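Local coordinates for Glyoxalase/bleomycin resisance protein/dioxygenase (Streptomyces sp. CB03234, PDB 5UJP) that binds a calcium ion and can bind riboflavin, and belongs to the glyoxalase/bleomycin resistance/dioxygenase superfamily, where a dioxygenase activity is only tentatively assigned, at residues 96-100 / 110-114; 6-10 / 104-108; 85-89 / 100-104. The contacts are given in a common frame with arbitrary orientation. Residues are numbered along the deposited sequence.

How the interactions relate
Interactions 1 and 3 belong to one four-stranded sheet. They lie along the two edges of strand 97-103: 110-114 pairs with one edge and 85-89 with the other. They share Ala100, and Phe102 O of interaction 3 lies 2.8 Å from Ile110 N of interaction 1, a probable hydrogen bond that continues the ladder. Both are partly buried and rest mainly on backbone hydrogen bonds. Interaction 3 adds apolar packing, while interaction 1 includes riboflavin-site residues. Interaction 2 is more buried and has a different chemistry. It shares Asp104 with interaction 3, but side-chain carboxylate and amide groups join the hairpin loop to the end of strand 3-8 in the other sheet and the residues just after it.

Interaction 1: 96-100 / 110-114; sequences WGRQA and IGLNQ
Segments 96-100 and 110-114 pair antiparallel; their strand axes approach to 4.7 Å at 154°. Gln99 faces Asn113 as a non-hydrogen-bonded pair (CA-CA 4.2 Å). Ala100 and Leu112 form a hydrogen-bonded pair: Ala100 N to Leu112 O is 2.9 Å and Leu112 N to Ala100 O is 2.8 Å. Beyond Gln99, Arg98 N donates to Gln114 O (3.2 Å) and Gln114 N to Arg98 O (2.9 Å); Gln114 O belongs to the C-terminal carboxylate. This is the last beta hairpin of the glyoxalase-type βαβββ module. Ala100 and Leu112 (chi1 m, chi2 t) point to the face covered by helix 74-83. Gln99 (chi1 p, chi2 t) and Asn113 (chi1 t) point to the other; Gln99 and Trp96 belong to a site whose riboflavin is not bound here. Asn113 ND2 makes a weak bond to Trp96 O (3.4 Å). At Gly97 (phi/psi 129/176) a CB would clash with Asn113 OD1 and Gln114 O. The extended Arg98 leads away to a salt bridge with Asp75.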
loop_
_atom_site.group_PDB
_atom_site.type_symbol
_atom_site.label_atom_id
_atom_site.label_comp_id
_atom_site.label_asym_id
_atom_site.label_seq_id
_atom_site.Cartn_x
_atom_site.Cartn_y
_atom_site.Cartn_z
ATOM N N TRP A 96 0.576 -18.995 -5.474
ATOM C CA TRP A 96 -0.422 -18.131 -4.851
ATOM C C TRP A 96 -1.255 -17.343 -5.856
ATOM O O TRP A 96 -1.962 -16.408 -5.470
ATOM C CB TRP A 96 0.237 -17.214 -3.813
ATOM C CG TRP A 96 1.000 -18.008 -2.777
ATOM C CD1 TRP A 96 2.351 -18.181 -2.718
ATOM C CD2 TRP A 96 0.450 -18.769 -1.685
ATOM N NE1 TRP A 96 2.681 -18.985 -1.653
ATOM C CE2 TRP A 96 1.535 -19.362 -1.003
ATOM C CE3 TRP A 96 -0.851 -19.001 -1.214
ATOM C CZ2 TRP A 96 1.363 -20.176 0.123
ATOM C CZ3 TRP A 96 -1.025 -19.808 -0.087
ATOM C CH2 TRP A 96 0.078 -20.384 0.568
ATOM N N GLY A 97 -1.215 -17.709 -7.126
ATOM C CA GLY A 97 -1.896 -16.967 -8.150
ATOM C C GLY A 97 -0.974 -16.645 -9.303
ATOM O O GLY A 97 0.221 -16.920 -9.285
ATOM N N ARG A 98 -1.554 -16.045 -10.316
ATOM C CA ARG A 98 -0.883 -15.757 -11.564
ATOM C C ARG A 98 -0.682 -14.252 -11.621
ATOM O O ARG A 98 -1.648 -13.501 -11.497
ATOM C CB ARG A 98 -1.769 -16.234 -12.701
ATOM C CG ARG A 98 -1.171 -16.069 -14.097
ATOM C CD ARG A 98 -1.971 -16.908 -15.136
ATOM N NE ARG A 98 -1.548 -16.610 -16.511
ATOM C CZ ARG A 98 -0.486 -17.141 -17.088
ATOM N NH1 ARG A 98 0.263 -18.015 -16.412
ATOM N NH2 ARG A 98 -0.166 -16.798 -18.338
ATOM N N GLN A 99 0.562 -13.816 -11.768
ATOM C CA GLN A 99 0.850 -12.412 -11.485
ATOM C C GLN A 99 1.654 -11.748 -12.587
ATOM O O GLN A 99 2.325 -12.393 -13.377
ATOM C CB GLN A 99 1.542 -12.198 -10.133
ATOM C CG GLN A 99 2.926 -12.653 -10.063
ATOM C CD GLN A 99 3.540 -12.360 -8.668
ATOM O OE1 GLN A 99 4.568 -11.701 -8.545
ATOM N NE2 GLN A 99 2.870 -12.807 -7.633
ATOM N N ALA A 100 1.589 -10.422 -12.604
ATOM C CA ALA A 100 2.388 -9.663 -13.543
ATOM C C ALA A 100 2.703 -8.317 -12.928
ATOM O O ALA A 100 2.036 -7.869 -11.992
ATOM C CB ALA A 100 1.619 -9.410 -14.836
ATOM N N ILE A 110 3.722 -1.590 -10.216
ATOM C CA ILE A 110 2.382 -2.011 -9.797
ATOM C C ILE A 110 2.273 -3.490 -10.138
ATOM O O ILE A 110 2.537 -3.875 -11.278
ATOM C CB ILE A 110 1.279 -1.213 -10.521
ATOM C CG1 ILE A 110 1.551 0.307 -10.396
ATOM C CG2 ILE A 110 -0.099 -1.695 -10.061
ATOM C CD1 ILE A 110 1.479 0.833 -8.966
ATOM N N GLY A 111 1.937 -4.322 -9.157
ATOM C CA GLY A 111 1.721 -5.742 -9.384
ATOM C C GLY A 111 0.242 -6.075 -9.464
ATOM O O GLY A 111 -0.583 -5.469 -8.785
ATOM N N LEU A 112 -0.091 -7.051 -10.316
ATOM C CA LEU A 112 -1.451 -7.571 -10.453
ATOM C C LEU A 112 -1.371 -9.059 -10.191
ATOM O O LEU A 112 -0.480 -9.729 -10.710
ATOM C CB LEU A 112 -1.991 -7.364 -11.881
ATOM C CG LEU A 112 -2.099 -5.910 -12.325
ATOM C CD1 LEU A 112 -2.507 -5.860 -13.825
ATOM C CD2 LEU A 112 -3.081 -5.170 -11.476
ATOM N N ASN A 113 -2.304 -9.581 -9.414
ATOM C CA ASN A 113 -2.314 -10.997 -9.074
ATOM C C ASN A 113 -3.734 -11.512 -9.192
ATOM O O ASN A 113 -4.656 -10.928 -8.654
ATOM C CB ASN A 113 -1.736 -11.259 -7.683
ATOM C CG ASN A 113 -1.625 -12.743 -7.367
ATOM O OD1 ASN A 113 -1.023 -13.495 -8.110
ATOM N ND2 ASN A 113 -2.179 -13.151 -6.234
ATOM N N GLN A 114 -3.890 -12.578 -9.933
ATOM C CA GLN A 114 -5.189 -13.219 -10.132
ATOM C C GLN A 114 -5.310 -14.405 -9.172
ATOM O O GLN A 114 -4.334 -15.134 -9.085
ATOM C CB GLN A 114 -5.253 -13.673 -11.606
ATOM C CG GLN A 114 -6.506 -14.294 -12.025
ATOM C CD GLN A 114 -6.336 -14.999 -13.327
ATOM O OE1 GLN A 114 -6.153 -14.347 -14.348
ATOM N NE2 GLN A 114 -6.380 -16.341 -13.302
ATOM O OXT GLN A 114 -6.349 -14.653 -8.533
#

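Interaction 2: 6-10 / 104-108; sequences SVPVS and DPDGN
Segment 6-10 leaves strand 3-8 after Pro8 and passes a tight turn at 104-108. Val7 (chi1 t) points toward the turn; its CG1 lies 3.4 Å from Asn108 ND2. Asn108 ND2 donates to Pro8 O at 2.9 Å, nearly straight. The Pro8 ring is also close, with CG 3.6 Å from Asn108 OD1. Asn108 has chi1 m, and its ND2 also donates to Asp104 OD2 (2.8 Å), an oxygen shared with Tyr19. The turn is type I from Asp104 to Gly107, with Gly107 N bonded to Asp104 O (3.0 Å) and Asp104 N to Asn108 O (2.9 Å). Gly107 (phi/psi 107/0) makes it a type I turn with a G1 bulge. This hairpin loop between strands 97-103 and 109-113 of one sheet, with a sequence familiar in this superfamily, is tied to the end of strand 3-8 of the other. Asp104 (chi1 p) turns OD1 inward to accept from Asn108 N (2.9 Å). Val9 (chi1 m) lies over Asp106, with CA 3.3 Å from Asp106 OD2. Asp106 (chi1 m) points its CA-to-CB bond toward 6-10 and takes two bonds: from Ser10 N to OD2 (3.0 Å) and from Ser10 OG (chi1 p) to OD1 (2.6 Å).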
loop_
_atom_site.group_PDB
_atom_site.type_symbol
_atom_site.label_atom_id
_atom_site.label_comp_id
_atom_site.label_asym_id
_atom_site.label_seq_id
_atom_site.Cartn_x
_atom_site.Cartn_y
_atom_site.Cartn_z
ATOM N N SER A 6 -0.364 5.475 -0.973
ATOM C CA SER A 6 0.125 6.681 -1.633
ATOM C C SER A 6 1.284 6.339 -2.554
ATOM O O SER A 6 2.313 5.834 -2.102
ATOM C CB SER A 6 0.549 7.745 -0.607
ATOM O OG SER A 6 -0.544 8.156 0.165
ATOM N N VAL A 7 1.116 6.619 -3.838
ATOM C CA VAL A 7 2.107 6.303 -4.860
ATOM C C VAL A 7 2.900 7.579 -5.126
ATOM O O VAL A 7 2.294 8.599 -5.484
ATOM C CB VAL A 7 1.417 5.812 -6.136
ATOM C CG1 VAL A 7 2.475 5.520 -7.209
ATOM C CG2 VAL A 7 0.581 4.555 -5.818
ATOM N N PRO A 8 4.227 7.562 -4.990
ATOM C CA PRO A 8 5.005 8.805 -5.172
ATOM C C PRO A 8 5.265 9.066 -6.652
ATOM O O PRO A 8 5.951 8.284 -7.337
ATOM C CB PRO A 8 6.308 8.507 -4.417
ATOM C CG PRO A 8 6.458 7.041 -4.566
ATOM C CD PRO A 8 5.077 6.456 -4.524
ATOM N N VAL A 9 4.764 10.219 -7.138
ATOM C CA VAL A 9 4.925 10.584 -8.543
ATOM C C VAL A 9 5.610 11.946 -8.647
ATOM O O VAL A 9 5.645 12.728 -7.698
ATOM C CB VAL A 9 3.576 10.586 -9.299
ATOM C CG1 VAL A 9 2.874 9.189 -9.193
ATOM C CG2 VAL A 9 2.707 11.733 -8.799
ATOM N N SER A 10 6.196 12.203 -9.825
ATOM C CA SER A 10 6.886 13.473 -10.042
ATOM C C SER A 10 5.996 14.525 -10.677
ATOM O O SER A 10 6.227 15.726 -10.484
ATOM C CB SER A 10 8.119 13.288 -10.934
ATOM O OG SER A 10 7.771 12.877 -12.244
ATOM N N ASP A 104 4.952 2.471 -13.983
ATOM C CA ASP A 104 4.393 3.754 -14.375
ATOM C C ASP A 104 5.494 4.648 -14.943
ATOM O O ASP A 104 6.669 4.252 -14.981
ATOM C CB ASP A 104 3.568 4.333 -13.196
ATOM C CG ASP A 104 4.374 5.059 -12.158
ATOM O OD1 ASP A 104 5.611 5.090 -12.220
ATOM O OD2 ASP A 104 3.739 5.599 -11.206
ATOM N N PRO A 105 5.146 5.844 -15.420
ATOM C CA PRO A 105 6.173 6.733 -16.005
ATOM C C PRO A 105 7.363 7.030 -15.116
ATOM O O PRO A 105 8.479 7.217 -15.628
ATOM C CB PRO A 105 5.397 8.023 -16.272
ATOM C CG PRO A 105 4.028 7.533 -16.662
ATOM C CD PRO A 105 3.789 6.387 -15.652
ATOM N N ASP A 106 7.169 7.078 -13.799
ATOM C CA ASP A 106 8.286 7.396 -12.918
ATOM C C ASP A 106 9.083 6.169 -12.533
ATOM O O ASP A 106 10.164 6.312 -11.946
ATOM C CB ASP A 106 7.813 8.046 -11.624
ATOM C CG ASP A 106 7.333 9.449 -11.819
ATOM O OD1 ASP A 106 8.136 10.268 -12.312
ATOM O OD2 ASP A 106 6.146 9.711 -11.519
ATOM N N GLY A 107 8.540 4.966 -12.789
ATOM C CA GLY A 107 9.204 3.751 -12.376
ATOM C C GLY A 107 8.572 3.030 -11.208
ATOM O O GLY A 107 9.079 1.975 -10.815
ATOM N N ASN A 108 7.471 3.543 -10.656
ATOM C CA ASN A 108 6.755 2.776 -9.632
ATOM C C ASN A 108 6.277 1.472 -10.237
ATOM O O ASN A 108 5.773 1.454 -11.359
ATOM C CB ASN A 108 5.531 3.564 -9.148
ATOM C CG ASN A 108 5.893 4.829 -8.439
ATOM O OD1 ASN A 108 6.615 4.778 -7.423
ATOM N ND2 ASN A 108 5.376 5.965 -8.914
#

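Interaction 3: 85-89 / 100-104; sequences GVAVD and AMFSD
A water takes over where direct pairing between these segments gives out. It donates to Ser103 O at 2.5 Å and accepts a weak, long bond from Ala87 N at 3.5 Å. Here the chains are splayed, and Ala87 O stays 3.6 Å from Ser103 N without bonding; that buried amide has no partner in the model. Direct pairing begins one step later. Val88 and Phe102 form an antiparallel non-hydrogen-bonded pair (CA-CA 4.6 Å). Asp89 and Met101 form a hydrogen-bonded one (CA-CA 5.1 Å), with Asp89 N to Met101 O at 2.8 Å and Met101 N to Asp89 O at 2.9 Å. CA-H...O contacts add to this, from Phe102 CA to Ala87 O (3.3 Å) and from Val88 CA to Met101 O (3.4 Å). Val88 (chi1 t) and Phe102 (chi1 p) share one face. Val86 CG1 lies 3.9 Å from Phe102 CB, Val88 CG2 4.1 Å from Phe102 CB, and Val88 CG1 4.3 Å from Ala100 CB. Helices 74-83 and 12-23 cover this apolar patch. Asp89 (chi1 t) and Met101, a selenomethionine, share the opposite face, CB to CB 4.4 Å. Gly85 has positive phi and is the C-prime residue of a Schellman motif ending helix 74-83. The chain thus passes into strand 88-94, an edge strand of its sheet within this chain and first of the hairpin, the helix-to-strand step of the βαβββ module of glyoxalase-type folds.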
loop_
_atom_site.group_PDB
_atom_site.type_symbol
_atom_site.label_atom_id
_atom_site.label_comp_id
_atom_site.label_asym_id
_atom_site.label_seq_id
_atom_site.Cartn_x
_atom_site.Cartn_y
_atom_site.Cartn_z
ATOM N N GLY A 85 1.377 0.459 -24.976
ATOM C CA GLY A 85 2.739 0.925 -24.804
ATOM C C GLY A 85 3.286 0.853 -23.400
ATOM O O GLY A 85 4.208 1.607 -23.057
ATOM N N VAL A 86 2.751 -0.029 -22.561
ATOM C CA VAL A 86 3.226 -0.137 -21.197
ATOM C C VAL A 86 4.144 -1.340 -21.075
ATOM O O VAL A 86 3.846 -2.409 -21.599
ATOM C CB VAL A 86 2.033 -0.247 -20.235
ATOM C CG1 VAL A 86 2.525 -0.449 -18.781
ATOM C CG2 VAL A 86 1.156 0.983 -20.358
ATOM N N ALA A 87 5.240 -1.179 -20.330
ATOM C CA ALA A 87 6.157 -2.287 -20.084
ATOM C C ALA A 87 5.540 -3.258 -19.082
ATOM O O ALA A 87 5.164 -2.852 -17.979
ATOM C CB ALA A 87 7.477 -1.759 -19.526
ATOM N N VAL A 88 5.488 -4.545 -19.449
ATOM C CA VAL A 88 4.896 -5.586 -18.605
ATOM C C VAL A 88 5.852 -6.761 -18.427
ATOM O O VAL A 88 6.417 -7.273 -19.401
ATOM C CB VAL A 88 3.548 -6.097 -19.136
ATOM C CG1 VAL A 88 3.080 -7.266 -18.315
ATOM C CG2 VAL A 88 2.507 -4.993 -19.178
ATOM N N ASP A 89 5.990 -7.223 -17.185
ATOM C CA ASP A 89 6.741 -8.426 -16.840
ATOM C C ASP A 89 5.728 -9.480 -16.421
ATOM O O ASP A 89 5.010 -9.311 -15.425
ATOM C CB ASP A 89 7.714 -8.127 -15.702
ATOM C CG ASP A 89 8.629 -9.305 -15.360
ATOM O OD1 ASP A 89 8.577 -10.341 -16.032
ATOM O OD2 ASP A 89 9.438 -9.164 -14.407
ATOM N N ALA A 100 1.589 -10.422 -12.604
ATOM C CA ALA A 100 2.388 -9.663 -13.543
ATOM C C ALA A 100 2.703 -8.317 -12.928
ATOM O O ALA A 100 2.036 -7.869 -11.992
ATOM C CB ALA A 100 1.619 -9.410 -14.836
HETATM N N MSE A 101 3.756 -7.662 -13.449
HETATM C CA MSE A 101 4.167 -6.354 -12.944
HETATM C C MSE A 101 4.244 -5.393 -14.106
HETATM O O MSE A 101 4.608 -5.788 -15.218
HETATM C CB MSE A 101 5.557 -6.471 -12.305
HETATM C CG MSE A 101 5.800 -7.797 -11.609
HETATM SE SE MSE A 101 4.605 -8.095 -10.082
HETATM C CE MSE A 101 5.261 -6.672 -8.929
ATOM N N PHE A 102 3.912 -4.141 -13.870
ATOM C CA PHE A 102 4.146 -3.108 -14.841
ATOM C C PHE A 102 4.619 -1.840 -14.140
ATOM O O PHE A 102 4.459 -1.673 -12.925
ATOM C CB PHE A 102 2.903 -2.825 -15.687
ATOM C CG PHE A 102 1.702 -2.279 -14.915
ATOM C CD1 PHE A 102 0.781 -3.127 -14.317
ATOM C CD2 PHE A 102 1.454 -0.892 -14.881
ATOM C CE1 PHE A 102 -0.338 -2.630 -13.664
ATOM C CE2 PHE A 102 0.342 -0.392 -14.225
ATOM C CZ PHE A 102 -0.555 -1.265 -13.583
ATOM N N SER A 103 5.232 -0.956 -14.902
ATOM C CA SER A 103 5.833 0.248 -14.362
ATOM C C SER A 103 5.067 1.467 -14.853
ATOM O O SER A 103 4.603 1.500 -16.003
ATOM C CB SER A 103 7.287 0.372 -14.844
ATOM O OG SER A 103 8.146 -0.547 -14.188
ATOM N N ASP A 104 4.952 2.471 -13.983
ATOM C CA ASP A 104 4.393 3.754 -14.375
ATOM C C ASP A 104 5.494 4.648 -14.943
ATOM O O ASP A 104 6.669 4.252 -14.981
ATOM C CB ASP A 104 3.568 4.333 -13.196
ATOM C CG ASP A 104 4.374 5.059 -12.158
ATOM O OD1 ASP A 104 5.611 5.090 -12.220
ATOM O OD2 ASP A 104 3.739 5.599 -11.206
HETATM O O HOH W 1 5.342 1.676 -18.360
#